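Local coordinates for protein ATP-dependent Clp endopeptidase (Clostridium difficile, PDB 3FES) that probably helps recognise substrates and adaptors as the helical N-terminal domain of the ATP-dependent Clp chaperone-protease subunit ClpC, at residues N103-T107 / E108-L112. Sequence-based numbering, arbitrary orientation.
Sequences NYIGT and EHILL
E108 folds its side chain back over the G106-T107 peptide at the start of helix 107-117. Its CB rests 3.8 Å from T107 C. CG then sits between the backbone N and the carbonyl carbon of E108 (chi1 64°), and a turn about CB-CG (chi2 -87°) swings the carboxylate toward the preceding residues, bringing CD to 4.0 Å from G106 CA. At the tip, E108 OE2 comes 3.4 Å from T107 N, at too poor an angle for a hydrogen bond, and instead accepts one from a water at 2.7 Å. The same water lies 2.7 Å from T107 OG1 and so bridges the two neighbouring side chains; a separate hydrogen bond between T107 OG1 and A48 N ties the helix start to helix 47-55. G106, with a bound magnesium ion close by, holds the N-cap position: its O takes I110 N at 3.3 Å, with a weak extra bond from H109 N. One residue on, T107 O accepts L111 N at 3.0 Å. On the apolar side, I105 CG2 meets H109 CB at 3.7 Å, while I105 also packs on S93 and A97 of helix 84-99. T107 N is buried without a partner in the model; an acidic group beside it at the helix N-terminus probably gains from the helix dipole, although its direct bond goes to water.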
loop_
_atom_site.group_PDB
_atom_site.type_symbol
_atom_site.label_atom_id
_atom_site.label_comp_id
_atom_site.label_asym_id
_atom_site.label_seq_id
_atom_site.Cartn_x
_atom_site.Cartn_y
_atom_site.Cartn_z
ATOM N N ASN A 103 17.823 -3.758 7.446
ATOM C CA ASN A 103 18.488 -3.216 6.262
ATOM C C ASN A 103 17.600 -2.923 5.065
ATOM O O ASN A 103 17.942 -2.123 4.190
ATOM C CB ASN A 103 19.642 -4.162 5.849
ATOM C CG ASN A 103 20.940 -3.802 6.518
ATOM O OD1 ASN A 103 21.269 -2.618 6.672
ATOM N ND2 ASN A 103 21.735 -4.820 6.860
ATOM N N TYR A 104 16.454 -3.583 5.010
ATOM C CA TYR A 104 15.695 -3.620 3.768
ATOM C C TYR A 104 14.265 -3.252 4.097
ATOM O O TYR A 104 13.673 -3.842 4.995
ATOM C CB TYR A 104 15.775 -5.041 3.165
ATOM C CG TYR A 104 17.191 -5.608 3.205
ATOM C CD1 TYR A 104 18.157 -5.184 2.287
ATOM C CD2 TYR A 104 17.559 -6.577 4.162
ATOM C CE1 TYR A 104 19.430 -5.670 2.332
ATOM C CE2 TYR A 104 18.845 -7.107 4.194
ATOM C CZ TYR A 104 19.781 -6.631 3.280
ATOM O OH TYR A 104 21.069 -7.096 3.327
ATOM N N ILE A 105 13.721 -2.274 3.380
ATOM C CA ILE A 105 12.320 -1.847 3.581
ATOM C C ILE A 105 11.406 -2.792 2.805
ATOM O O ILE A 105 11.439 -2.841 1.550
ATOM C CB ILE A 105 12.081 -0.388 3.117
ATOM C CG1 ILE A 105 13.140 0.556 3.721
ATOM C CG2 ILE A 105 10.609 0.048 3.405
ATOM C CD1 ILE A 105 13.253 1.940 2.942
ATOM N N GLY A 106 10.634 -3.576 3.549
ATOM C CA GLY A 106 9.730 -4.576 2.975
ATOM C C GLY A 106 8.290 -4.130 2.830
ATOM O O GLY A 106 7.899 -3.023 3.272
ATOM N N THR A 107 7.471 -5.001 2.254
ATOM C CA THR A 107 6.035 -4.717 2.142
ATOM C C THR A 107 5.398 -4.399 3.493
ATOM O O THR A 107 4.536 -3.523 3.581
ATOM C CB THR A 107 5.240 -5.824 1.413
ATOM O OG1 THR A 107 5.217 -7.021 2.186
ATOM C CG2 THR A 107 5.850 -6.098 0.037
ATOM N N GLU A 108 5.908 -5.032 4.538
ATOM C CA GLU A 108 5.361 -4.838 5.904
ATOM C C GLU A 108 5.584 -3.396 6.394
ATOM O O GLU A 108 4.722 -2.793 7.086
ATOM C CB GLU A 108 5.939 -5.898 6.889
ATOM C CG GLU A 108 7.462 -5.841 7.129
ATOM C CD GLU A 108 8.252 -6.643 6.120
ATOM O OE1 GLU A 108 9.402 -7.020 6.465
ATOM O OE2 GLU A 108 7.731 -6.937 5.018
ATOM N N HIS A 109 6.736 -2.839 6.047
ATOM C CA HIS A 109 7.054 -1.450 6.420
ATOM C C HIS A 109 6.182 -0.434 5.699
ATOM O O HIS A 109 5.758 0.541 6.308
ATOM C CB HIS A 109 8.546 -1.124 6.280
ATOM C CG HIS A 109 9.445 -2.118 6.955
ATOM N ND1 HIS A 109 9.616 -2.173 8.330
ATOM C CD2 HIS A 109 10.158 -3.146 6.444
ATOM C CE1 HIS A 109 10.436 -3.170 8.625
ATOM N NE2 HIS A 109 10.794 -3.762 7.498
ATOM N N ILE A 110 5.878 -0.696 4.433
ATOM C CA ILE A 110 4.982 0.173 3.666
ATOM C C ILE A 110 3.573 0.106 4.253
ATOM O O ILE A 110 2.957 1.123 4.450
ATOM C CB ILE A 110 5.005 -0.160 2.178
ATOM C CG1 ILE A 110 6.459 -0.025 1.671
ATOM C CG2 ILE A 110 4.017 0.780 1.380
ATOM C CD1 ILE A 110 6.636 -0.417 0.155
ATOM N N LEU A 111 3.092 -1.088 4.575
ATOM C CA LEU A 111 1.741 -1.178 5.155
ATOM C C LEU A 111 1.707 -0.532 6.559
ATOM O O LEU A 111 0.746 0.159 6.911
ATOM C CB LEU A 111 1.261 -2.664 5.169
ATOM C CG LEU A 111 -0.191 -2.850 5.682
ATOM C CD1 LEU A 111 -1.203 -2.020 4.885
ATOM C CD2 LEU A 111 -0.558 -4.386 5.650
ATOM N N LEU A 112 2.759 -0.726 7.353
ATOM C CA LEU A 112 2.865 -0.039 8.661
ATOM C C LEU A 112 2.709 1.493 8.500
ATOM O O LEU A 112 2.052 2.199 9.291
ATOM C CB LEU A 112 4.246 -0.294 9.235
ATOM C CG LEU A 112 4.532 -0.387 10.723
ATOM C CD1 LEU A 112 3.389 -1.031 11.500
ATOM C CD2 LEU A 112 5.786 -1.270 10.793
HETATM O O HOH W 1 7.106 -8.730 3.084
#